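Local coordinates for protein GTN Reductase (Agrobacterium tumefaciens, PDB 5N6G) that probably catalyses the FMN-dependent reduction of activated carbon-carbon double bonds, as an ene-reductase of the Old Yellow Enzyme family, at residues Thr25-Ser29 / Ala360-Thr364; Leu71-Ile77 / Ala166-Ala170; Arg103-Leu109 / Ala124-Ile130; Pro233-Ala237 / Asp276-Gly280. All blocks are in the same frame, centred on the assembly; numbering follows the deposited sequence. Where two conformers were deposited one is given.

Contact 1: residues Thr25-Ser29 / Ala360-Thr364; sequences TRNRS and AEGYT. With FMN (flavin mononucleotide), chain B; 8OZ (2-Phenylacrylic acid), chain C.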
# COMPACT_ATOMS: atom_id res chain seq x y z
N THR A 25 7.55 1.36 -3.63
CA THR A 25 8.13 0.47 -4.65
C THR A 25 9.46 1.02 -5.14
O THR A 25 9.56 2.17 -5.59
CB THR A 25 7.14 0.34 -5.81
OG1 THR A 25 5.98 -0.35 -5.35
CG2 THR A 25 7.73 -0.44 -6.98
N ARG A 26 10.51 0.19 -5.05
CA ARG A 26 11.84 0.60 -5.48
C ARG A 26 12.44 -0.30 -6.54
O ARG A 26 13.49 0.04 -7.08
CB ARG A 26 12.81 0.68 -4.28
CG ARG A 26 12.25 1.41 -3.03
CD ARG A 26 11.90 2.86 -3.28
NE ARG A 26 13.02 3.59 -3.86
CZ ARG A 26 14.01 4.14 -3.16
NH1 ARG A 26 14.01 4.09 -1.84
NH2 ARG A 26 14.99 4.75 -3.79
N ASN A 27 11.81 -1.44 -6.86
CA ASN A 27 12.25 -2.36 -7.93
C ASN A 27 13.71 -2.79 -7.79
O ASN A 27 14.49 -2.78 -8.76
CB ASN A 27 12.02 -1.74 -9.30
CG ASN A 27 10.65 -1.17 -9.45
OD1 ASN A 27 10.45 0.02 -9.25
ND2 ASN A 27 9.69 -2.02 -9.81
N ARG A 28 14.07 -3.20 -6.59
CA ARG A 28 15.44 -3.61 -6.30
C ARG A 28 15.49 -5.03 -5.74
O ARG A 28 16.39 -5.36 -4.97
CB ARG A 28 16.08 -2.61 -5.36
CG ARG A 28 16.56 -1.37 -6.14
CD ARG A 28 16.88 -0.31 -5.18
NE ARG A 28 17.63 0.85 -5.66
CZ ARG A 28 17.08 1.98 -6.10
NH1 ARG A 28 15.78 2.09 -6.20
NH2 ARG A 28 17.84 3.02 -6.38
N SER A 29 14.54 -5.89 -6.14
CA SER A 29 14.49 -7.27 -5.68
C SER A 29 14.34 -8.24 -6.86
O SER A 29 13.27 -8.82 -7.06
CB SER A 29 13.35 -7.45 -4.67
OG SER A 29 13.49 -6.53 -3.60
N ALA A 360 22.55 0.53 -4.97
CA ALA A 360 22.65 1.25 -3.70
C ALA A 360 22.49 2.75 -3.90
O ALA A 360 21.97 3.44 -3.01
CB ALA A 360 23.99 0.96 -3.04
N GLU A 361 22.93 3.26 -5.04
CA GLU A 361 22.87 4.70 -5.27
C GLU A 361 21.42 5.18 -5.28
O GLU A 361 20.58 4.64 -6.00
CB GLU A 361 23.56 5.05 -6.59
CG GLU A 361 23.69 6.53 -6.84
CD GLU A 361 24.66 6.84 -7.97
OE1 GLU A 361 24.92 5.93 -8.80
OE2 GLU A 361 25.17 7.98 -8.02
N GLY A 362 21.13 6.18 -4.45
CA GLY A 362 19.76 6.64 -4.29
C GLY A 362 18.86 5.70 -3.54
O GLY A 362 17.63 5.79 -3.64
N TYR A 363 19.44 4.80 -2.74
CA TYR A 363 18.69 3.78 -2.03
C TYR A 363 19.21 3.67 -0.60
O TYR A 363 18.51 4.03 0.35
CB TYR A 363 18.81 2.45 -2.78
CG TYR A 363 17.98 1.30 -2.28
CD1 TYR A 363 16.60 1.39 -2.17
CD2 TYR A 363 18.57 0.09 -1.97
CE1 TYR A 363 15.85 0.32 -1.73
CE2 TYR A 363 17.84 -0.99 -1.55
CZ TYR A 363 16.48 -0.87 -1.41
OH TYR A 363 15.72 -1.95 -1.00
N THR A 364 20.44 3.20 -0.44
CA THR A 364 21.04 3.05 0.88
C THR A 364 22.13 4.07 1.17
O THR A 364 22.76 4.02 2.24
CB THR A 364 21.62 1.64 1.02
OG1 THR A 364 22.42 1.36 -0.13
CG2 THR A 364 20.54 0.59 1.14
N1 FMN B . 2.08 3.72 -2.74
C2 FMN B . 1.67 2.46 -2.38
O2 FMN B . 0.57 2.25 -1.83
N3 FMN B . 2.51 1.39 -2.61
C4 FMN B . 3.75 1.45 -3.22
O4 FMN B . 4.45 0.44 -3.33
C4A FMN B . 4.16 2.78 -3.62
N5 FMN B . 5.34 2.92 -4.17
C5A FMN B . 5.78 4.22 -4.40
C6 FMN B . 7.07 4.40 -4.88
C7 FMN B . 7.61 5.67 -5.02
C7M FMN B . 9.02 5.81 -5.52
C8 FMN B . 6.84 6.79 -4.69
C8M FMN B . 7.41 8.18 -4.77
C9 FMN B . 5.54 6.62 -4.23
C9A FMN B . 5.01 5.34 -4.08
N10 FMN B . 3.73 5.13 -3.51
C10 FMN B . 3.27 3.86 -3.29
C1' FMN B . 3.00 6.29 -2.99
C2' FMN B . 3.56 6.72 -1.63
O2' FMN B . 3.32 5.70 -0.65
C3' FMN B . 2.97 8.04 -1.13
O3' FMN B . 1.55 7.95 -1.09
C4' FMN B . 3.35 9.24 -1.99
O4' FMN B . 4.77 9.29 -2.17
C5' FMN B . 2.83 10.55 -1.41
O5' FMN B . 3.42 10.80 -0.12
P FMN B . 4.61 11.87 0.16
O1P FMN B . 4.03 13.22 -0.22
O2P FMN B . 5.73 11.47 -0.79
O3P FMN B . 4.93 11.71 1.60
C4 8OZ C . 5.20 3.79 -8.08
C5 8OZ C . 5.73 2.93 -9.01
C6 8OZ C . 5.22 1.66 -9.13
C7 8OZ C . 4.20 1.23 -8.30
C8 8OZ C . 1.47 2.47 -6.06
C 8OZ C . 2.75 0.39 -5.83
O 8OZ C . 0.70 2.17 -5.18
C1 8OZ C . 2.65 1.59 -6.38
C2 8OZ C . 3.67 2.09 -7.34
C3 8OZ C . 4.17 3.38 -7.25
O1 8OZ C . 1.31 3.54 -6.80
O HOH W 1 16.17 5.39 -0.45
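Neither segment is helix or strand, and the two backbones stay well apart: the nearest CA pair is Arg26 CA to Tyr363 CA at 8.3 Å, so long side chains bridge the gap. In 360-364 the backbone is tightly turned, with Tyr363 N 2.9 Å and Thr364 N 3.0 Å from Ala360 O. Two arginines reach the carbonyls of this turn. Arg26 NH2 donates to Gly362 O (2.8 Å), while a water joins Arg26 NH1 (2.9 Å) to Tyr363 O (2.8 Å). Arg28 NH2 makes a weak hydrogen bond to Glu361 O (3.2 Å); the same guanidinium bonds Gly359 and Thr354. Segment 25-29 belongs to the loop after the first strand, 19-21, of the flavin-binding TIM barrel, and the contact ties it to the C-terminal tail. Tyr363 meets both arginines: Arg28 CD lies 3.4 Å from the Tyr363 ring centroid, a CH-pi contact over one face, and Arg26 NH1 comes to the ring edge at Tyr363 CD1 (3.8 Å). Asn38 binds the Tyr363 hydroxyl. Next to Arg26, Thr25 N donates to FMN N5 (2.8 Å). Thr25 OG1 donates to FMN O4 (2.7 Å) and approaches atom C of 2-phenylacrylic acid at 3.3 Å.

Contact 2: residues Leu71-Ile77 / Ala166-Ala170; sequences LYKREAI and AALEA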
# COMPACT_ATOMS: atom_id res chain seq x y z
N LEU A 71 5.57 -12.45 -1.85
CA LEU A 71 5.35 -13.33 -0.71
C LEU A 71 5.01 -14.75 -1.14
O LEU A 71 4.45 -15.51 -0.35
CB LEU A 71 4.25 -12.75 0.18
CG LEU A 71 4.73 -11.59 1.03
CD1 LEU A 71 3.52 -10.87 1.63
CD2 LEU A 71 5.68 -12.06 2.11
N TYR A 72 5.35 -15.14 -2.37
CA TYR A 72 4.88 -16.41 -2.92
C TYR A 72 6.00 -17.40 -3.23
O TYR A 72 5.73 -18.48 -3.79
CB TYR A 72 4.02 -16.14 -4.17
CG TYR A 72 4.69 -15.31 -5.24
CD1 TYR A 72 5.49 -15.90 -6.22
CD2 TYR A 72 4.54 -13.93 -5.26
CE1 TYR A 72 6.09 -15.14 -7.21
CE2 TYR A 72 5.15 -13.15 -6.23
CZ TYR A 72 5.92 -13.75 -7.20
OH TYR A 72 6.53 -12.97 -8.16
N LYS A 73 7.24 -17.09 -2.88
CA LYS A 73 8.35 -18.03 -2.94
C LYS A 73 8.91 -18.25 -1.55
O LYS A 73 8.94 -17.31 -0.75
CB LYS A 73 9.47 -17.50 -3.86
CG LYS A 73 9.09 -17.30 -5.31
CD LYS A 73 10.27 -16.77 -6.11
CE LYS A 73 9.92 -16.59 -7.58
NZ LYS A 73 11.12 -16.25 -8.38
N ARG A 74 9.34 -19.49 -1.26
CA ARG A 74 9.97 -19.76 0.03
C ARG A 74 11.17 -18.86 0.24
O ARG A 74 11.41 -18.37 1.35
CB ARG A 74 10.41 -21.22 0.14
CG ARG A 74 9.30 -22.23 0.02
CD ARG A 74 8.27 -22.07 1.13
NE ARG A 74 8.84 -22.16 2.46
CZ ARG A 74 8.22 -21.73 3.56
NH1 ARG A 74 7.02 -21.17 3.48
NH2 ARG A 74 8.80 -21.85 4.74
N GLU A 75 11.97 -18.69 -0.81
CA GLU A 75 13.15 -17.84 -0.73
C GLU A 75 12.78 -16.41 -0.40
O GLU A 75 13.55 -15.71 0.27
CB GLU A 75 13.91 -17.90 -2.05
CG GLU A 75 14.57 -19.24 -2.32
CD GLU A 75 13.64 -20.29 -2.95
OE1 GLU A 75 12.43 -20.00 -3.16
OE2 GLU A 75 14.14 -21.40 -3.26
N ALA A 76 11.61 -15.96 -0.86
CA ALA A 76 11.16 -14.59 -0.58
C ALA A 76 10.79 -14.45 0.89
O ALA A 76 11.12 -13.46 1.54
CB ALA A 76 9.97 -14.21 -1.46
N ILE A 77 10.09 -15.44 1.43
CA ILE A 77 9.78 -15.44 2.85
C ILE A 77 11.06 -15.37 3.68
O ILE A 77 11.15 -14.63 4.66
CB ILE A 77 8.92 -16.67 3.20
CG1 ILE A 77 7.53 -16.49 2.57
CG2 ILE A 77 8.83 -16.85 4.70
CD1 ILE A 77 6.62 -17.70 2.66
N ALA A 166 1.89 -15.99 4.93
CA ALA A 166 3.31 -15.88 4.60
C ALA A 166 3.94 -14.69 5.28
O ALA A 166 5.08 -14.77 5.74
CB ALA A 166 3.49 -15.75 3.09
N ALA A 167 3.21 -13.57 5.35
CA ALA A 167 3.72 -12.39 6.02
C ALA A 167 3.99 -12.67 7.49
O ALA A 167 5.04 -12.27 8.02
CB ALA A 167 2.72 -11.23 5.87
N LEU A 168 3.07 -13.35 8.17
CA LEU A 168 3.33 -13.71 9.56
C LEU A 168 4.52 -14.66 9.68
O LEU A 168 5.33 -14.54 10.60
CB LEU A 168 2.09 -14.35 10.19
CG LEU A 168 0.98 -13.41 10.68
CD1 LEU A 168 -0.07 -14.24 11.40
CD2 LEU A 168 1.51 -12.33 11.60
N GLU A 169 4.64 -15.62 8.76
CA GLU A 169 5.77 -16.54 8.80
C GLU A 169 7.09 -15.79 8.62
O GLU A 169 8.12 -16.19 9.19
CB GLU A 169 5.63 -17.61 7.71
CG GLU A 169 6.72 -18.67 7.83
CD GLU A 169 6.68 -19.74 6.75
OE1 GLU A 169 5.91 -19.61 5.77
OE2 GLU A 169 7.45 -20.70 6.90
N ALA A 170 7.08 -14.73 7.83
CA ALA A 170 8.25 -13.91 7.61
C ALA A 170 8.51 -12.92 8.74
O ALA A 170 9.47 -12.15 8.64
CB ALA A 170 8.13 -13.13 6.31
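Ile77 lays its CD1 against Ala166 CB at 3.7 Å and its CG2 against Ala170 CB at 4.1 Å, so one branched side chain covers two alanines a turn apart. The arrangement is the packing of neighbouring outer helices in a TIM barrel: helix 74-89 follows barrel strand 50-57, helix 150-169 follows strand 94-99, and the contact joins the start of the former to the end of the latter. The small alanine side chains let the backbones come close, with Ile77 CA and Ala170 CA 5.2 Å apart, and Ala170 CB also touches Ile77 O at 3.8 Å. Ahead of helix 74-89, where Lys73 is the N-cap residue, Leu71 continues the apolar seam. Leu71 CB is 4.2 Å from Ala166 CB, and Leu71 O is 3.6 Å from the same methyl; Leu71 CD1 meets Ala167 CB at 4.3 Å. Trp80, further along helix 74-89, packs on both Leu71 and Ala170, while the Ala170 carbonyl is hydrogen-bonded to Thr84. On the solvent-facing side the contact is closed by charge. Arg74 has its CB turned away from 166-170, but its m, m, m chi angles fold the chain back to Glu169, whose own side chain is extended. The two groups form a bidentate salt bridge: Arg74 NH1 to Glu169 OE1 is 3.0 Å and Arg74 NH2 to Glu169 OE2 is 2.8 Å.

Contact 3: residues Arg103-Leu109 / Ala124-Ile130; sequences RISHTSL and AKSKTYI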
# COMPACT_ATOMS: atom_id res chain seq x y z
N ARG A 103 -5.24 -5.25 -13.47
CA ARG A 103 -4.95 -4.98 -14.87
C ARG A 103 -3.63 -4.26 -15.12
O ARG A 103 -3.23 -4.14 -16.28
CB ARG A 103 -6.08 -4.15 -15.49
CG ARG A 103 -6.14 -2.71 -15.00
CD ARG A 103 -7.34 -2.01 -15.62
NE ARG A 103 -7.39 -0.59 -15.25
CZ ARG A 103 -8.00 0.35 -15.96
NH1 ARG A 103 -8.65 0.07 -17.09
NH2 ARG A 103 -7.96 1.61 -15.54
N ILE A 104 -2.95 -3.78 -14.07
CA ILE A 104 -1.73 -2.98 -14.25
C ILE A 104 -0.56 -3.96 -14.26
O ILE A 104 0.18 -4.11 -13.29
CB ILE A 104 -1.60 -1.91 -13.17
CG1 ILE A 104 -2.88 -1.07 -13.09
CG2 ILE A 104 -0.42 -1.04 -13.46
CD1 ILE A 104 -3.23 -0.30 -14.36
N SER A 105 -0.40 -4.64 -15.39
CA SER A 105 0.64 -5.66 -15.52
C SER A 105 0.92 -5.89 -17.01
O SER A 105 0.39 -5.20 -17.88
CB SER A 105 0.22 -6.94 -14.80
OG SER A 105 1.26 -7.92 -14.73
N HIS A 106 1.79 -6.86 -17.27
CA HIS A 106 2.22 -7.20 -18.61
C HIS A 106 2.28 -8.71 -18.72
O HIS A 106 2.54 -9.39 -17.73
CB HIS A 106 3.60 -6.58 -18.90
CG HIS A 106 4.03 -6.68 -20.33
ND1 HIS A 106 4.84 -7.70 -20.78
CD2 HIS A 106 3.79 -5.88 -21.40
CE1 HIS A 106 5.06 -7.54 -22.07
NE2 HIS A 106 4.45 -6.43 -22.46
N THR A 107 1.98 -9.22 -19.91
CA THR A 107 1.96 -10.67 -20.10
C THR A 107 3.28 -11.33 -19.71
O THR A 107 3.28 -12.46 -19.21
CB THR A 107 1.64 -11.01 -21.55
OG1 THR A 107 2.61 -10.36 -22.41
CG2 THR A 107 0.23 -10.56 -21.91
N SER A 108 4.41 -10.64 -19.91
CA SER A 108 5.72 -11.22 -19.60
C SER A 108 5.94 -11.48 -18.11
O SER A 108 6.86 -12.22 -17.74
CB SER A 108 6.83 -10.31 -20.15
OG SER A 108 6.83 -9.10 -19.43
N LEU A 109 5.13 -10.86 -17.24
CA LEU A 109 5.20 -11.05 -15.80
C LEU A 109 4.21 -12.09 -15.28
O LEU A 109 4.31 -12.50 -14.12
CB LEU A 109 4.95 -9.72 -15.07
CG LEU A 109 5.91 -8.58 -15.44
CD1 LEU A 109 5.40 -7.24 -14.87
CD2 LEU A 109 7.30 -8.88 -14.92
N ALA A 124 -5.80 -0.59 -19.28
CA ALA A 124 -5.36 0.68 -18.71
C ALA A 124 -4.39 1.39 -19.64
O ALA A 124 -3.53 0.75 -20.25
CB ALA A 124 -4.66 0.46 -17.38
N LYS A 125 -4.53 2.71 -19.73
CA LYS A 125 -3.52 3.55 -20.37
C LYS A 125 -2.48 3.83 -19.30
O LYS A 125 -2.45 4.88 -18.65
CB LYS A 125 -4.13 4.82 -20.94
CG LYS A 125 -3.12 5.61 -21.79
CD LYS A 125 -3.81 6.66 -22.66
CE LYS A 125 -2.82 7.67 -23.20
NZ LYS A 125 -2.85 8.95 -22.43
N SER A 126 -1.62 2.84 -19.08
CA SER A 126 -0.60 2.87 -18.04
C SER A 126 0.66 2.22 -18.59
O SER A 126 0.65 1.61 -19.67
CB SER A 126 -1.07 2.16 -16.77
OG SER A 126 -0.23 2.45 -15.67
N LYS A 127 1.76 2.39 -17.87
CA LYS A 127 3.04 1.85 -18.28
C LYS A 127 3.64 1.06 -17.15
O LYS A 127 3.38 1.33 -15.98
CB LYS A 127 4.01 2.96 -18.71
CG LYS A 127 3.71 3.53 -20.08
CD LYS A 127 4.64 4.68 -20.43
CE LYS A 127 4.37 5.21 -21.83
NZ LYS A 127 4.57 4.16 -22.86
N THR A 128 4.46 0.08 -17.51
CA THR A 128 5.09 -0.74 -16.49
C THR A 128 6.55 -1.00 -16.86
O THR A 128 7.05 -0.54 -17.89
CB THR A 128 4.36 -2.06 -16.27
OG1 THR A 128 5.08 -2.77 -15.26
CG2 THR A 128 4.28 -2.93 -17.53
N TYR A 129 7.23 -1.73 -15.99
CA TYR A 129 8.66 -2.02 -16.12
C TYR A 129 8.80 -3.53 -16.26
O TYR A 129 8.37 -4.27 -15.37
CB TYR A 129 9.44 -1.50 -14.91
CG TYR A 129 8.88 -0.24 -14.25
CD1 TYR A 129 8.23 0.74 -14.99
CD2 TYR A 129 9.02 -0.03 -12.88
CE1 TYR A 129 7.72 1.87 -14.39
CE2 TYR A 129 8.51 1.11 -12.27
CZ TYR A 129 7.87 2.06 -13.04
OH TYR A 129 7.37 3.20 -12.46
N ILE A 130 9.39 -3.97 -17.36
CA ILE A 130 9.49 -5.39 -17.70
C ILE A 130 10.93 -5.79 -18.01
O ILE A 130 11.81 -4.94 -18.16
CB ILE A 130 8.57 -5.79 -18.88
CG1 ILE A 130 8.96 -5.04 -20.16
CG2 ILE A 130 7.11 -5.54 -18.51
CD1 ILE A 130 8.43 -5.69 -21.41
O HOH W 2 -3.91 -2.86 -18.69
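Ala124 and Ile130 each lose 68 Å² to segment 103-109, and Ile104 loses 52 Å² in return. The segments belong to the long excursion between barrel strand 94-99 and helix 150-169 of the TIM barrel; 127-131 pairs with 137-141 in an antiparallel hairpin, and 103-109 runs alongside 124-130 without a direct hydrogen bond to it. Ile104, at the centre of an inverse gamma turn, puts CD1 3.4 Å from Ala124 CB and 4.1 Å from Ser126 CB. The same Ala124 CB lies over one face of the Arg103 guanidinium, 3.6 Å from Arg103 NE; Ile122 accepts a bond from that group. At the far end, Ile130 CG2 touches His106 CB and Ser108 OG, each at 3.7 Å, while Ile130 CD1 makes a CH-pi contact over the His106 ring, 4.2 Å from its centroid. Tyr129 turns its CB away from 103-109, and its side chain touches the bound 2-phenylacrylic acid, whose pocket it lines. Beside Ala124, a water accepts from Ala124 N (3.0 Å) and donates to Arg103 O (2.8 Å).

Contact 4: residues Pro233-Ala237 / Asp276-Gly280; sequences PVTPA and DFKQG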
# COMPACT_ATOMS: atom_id res chain seq x y z
N PRO A 233 -9.26 7.72 -2.07
CA PRO A 233 -10.59 7.96 -2.67
C PRO A 233 -10.60 8.69 -4.00
O PRO A 233 -11.51 8.45 -4.80
CB PRO A 233 -11.30 8.80 -1.59
CG PRO A 233 -10.65 8.42 -0.31
CD PRO A 233 -9.22 8.08 -0.64
N VAL A 234 -9.66 9.59 -4.28
CA VAL A 234 -9.78 10.43 -5.47
C VAL A 234 -8.61 10.29 -6.43
O VAL A 234 -8.58 11.00 -7.43
CB VAL A 234 -9.96 11.92 -5.10
CG1 VAL A 234 -11.21 12.12 -4.25
CG2 VAL A 234 -8.75 12.46 -4.38
N THR A 235 -7.68 9.42 -6.16
CA THR A 235 -6.45 9.47 -6.93
C THR A 235 -6.69 9.06 -8.39
O THR A 235 -7.46 8.13 -8.65
CB THR A 235 -5.40 8.57 -6.32
OG1 THR A 235 -4.19 8.78 -7.07
CG2 THR A 235 -5.79 7.13 -6.38
N PRO A 236 -6.03 9.71 -9.34
CA PRO A 236 -6.14 9.31 -10.75
C PRO A 236 -5.11 8.27 -11.18
O PRO A 236 -4.99 7.99 -12.38
CB PRO A 236 -5.89 10.63 -11.45
CG PRO A 236 -4.88 11.33 -10.59
CD PRO A 236 -5.21 10.92 -9.18
N ALA A 237 -4.37 7.73 -10.23
CA ALA A 237 -3.32 6.77 -10.54
C ALA A 237 -3.85 5.63 -11.41
O ALA A 237 -4.93 5.08 -11.17
CB ALA A 237 -2.76 6.20 -9.24
N ASP A 276 -5.84 18.66 -2.88
CA ASP A 276 -7.23 19.06 -3.13
C ASP A 276 -7.78 18.54 -4.45
O ASP A 276 -8.83 19.00 -4.92
CB ASP A 276 -7.36 20.59 -3.07
CG ASP A 276 -6.63 21.29 -4.20
OD1 ASP A 276 -6.01 20.60 -5.05
OD2 ASP A 276 -6.69 22.54 -4.25
N PHE A 277 -7.11 17.56 -5.05
CA PHE A 277 -7.56 16.98 -6.30
C PHE A 277 -8.97 16.41 -6.17
O PHE A 277 -9.37 15.87 -5.13
CB PHE A 277 -6.57 15.88 -6.71
CG PHE A 277 -6.82 15.31 -8.07
CD1 PHE A 277 -6.43 16.00 -9.20
CD2 PHE A 277 -7.45 14.09 -8.21
CE1 PHE A 277 -6.66 15.48 -10.45
CE2 PHE A 277 -7.68 13.57 -9.46
CZ PHE A 277 -7.29 14.26 -10.57
N LYS A 278 -9.73 16.53 -7.25
CA LYS A 278 -10.98 15.80 -7.38
C LYS A 278 -11.15 15.42 -8.83
O LYS A 278 -10.61 16.05 -9.73
CB LYS A 278 -12.18 16.61 -6.90
CG LYS A 278 -12.46 17.85 -7.71
CD LYS A 278 -13.65 18.60 -7.14
CE LYS A 278 -13.92 19.87 -7.87
NZ LYS A 278 -14.47 19.63 -9.21
N GLN A 279 -11.95 14.39 -9.04
CA GLN A 279 -12.31 13.94 -10.38
C GLN A 279 -13.72 14.31 -10.75
O GLN A 279 -13.96 14.75 -11.87
CB GLN A 279 -12.15 12.42 -10.47
CG GLN A 279 -10.76 11.94 -10.23
CD GLN A 279 -10.60 10.45 -10.53
OE1 GLN A 279 -11.27 9.62 -9.96
NE2 GLN A 279 -9.68 10.12 -11.45
N GLY A 280 -14.67 14.10 -9.85
CA GLY A 280 -16.05 14.45 -10.10
C GLY A 280 -16.34 15.90 -9.77
O GLY A 280 -15.45 16.74 -9.60
O HOH W 3 -10.06 7.83 -8.44
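Apolar contacts join two consecutive beta-alpha loops of the TIM barrel: segment 233-237 lies in the loop after strand 227-231, and segment 276-280 in the loop after strand 263-267. Phe277 points toward 233-237 and touches Val234 and Pro236. Phe277 CE2 comes to 3.6 Å from Pro236 CD, and Phe277 CD2 to 4.4 Å from Val234 CG2. Phe284 also packs on Val234, and Ala270 on Pro236, so both residues are covered from elsewhere in the fold as well. Close van der Waals contacts with the backbone come next. The Val234 carbonyl meets the edge of the Phe277 ring, with Val234 O 3.4 Å from Phe277 CD2, and the same oxygen is 3.7 Å from Gln279 CG. Gln279 NE2 rests near Pro236 CA at 3.7 Å, but its hydrogen bond goes to Ile240 O, and the amide oxygen accepts from Glu242 N. Gln279 thus also binds the chain just beyond 233-237. Polar links within each loop are local: Ala237 N makes a weak bond to Thr235 OG1 (3.3 Å), a hydroxyl also bonded to that of Thr271, and Lys278 NZ donates to Gly280 O (3.1 Å). No direct hydrogen bond spans the two segments; a single water does so instead, donating to Thr235 O and to Gln279 OE1, both at 2.6 Å.

In the fold
Contacts 1, 3 and 4 each include a loop that follows a barrel strand, whereas contact 2 lies among the outer helices, with the Leu71 side chain about 12 Å from FMN. Contact 1 spans nearly the whole chain, and the other three are nested inside its loop; contact 3 is in turn nested in contact 2. Contacts 1 and 3 meet beside the ligand, where Asn27 ND2 packs 3.7 Å from Tyr129 CD2; Thr25 and Tyr129 both belong to the 2-phenylacrylic acid pocket. Contact 4 approaches the same site from later barrel loops, its Thr235 side chain about 8 Å from both FMN and 2-phenylacrylic acid. The centres of contacts 2 and 4 are about 34 Å apart, on opposite sides of the chain's centre.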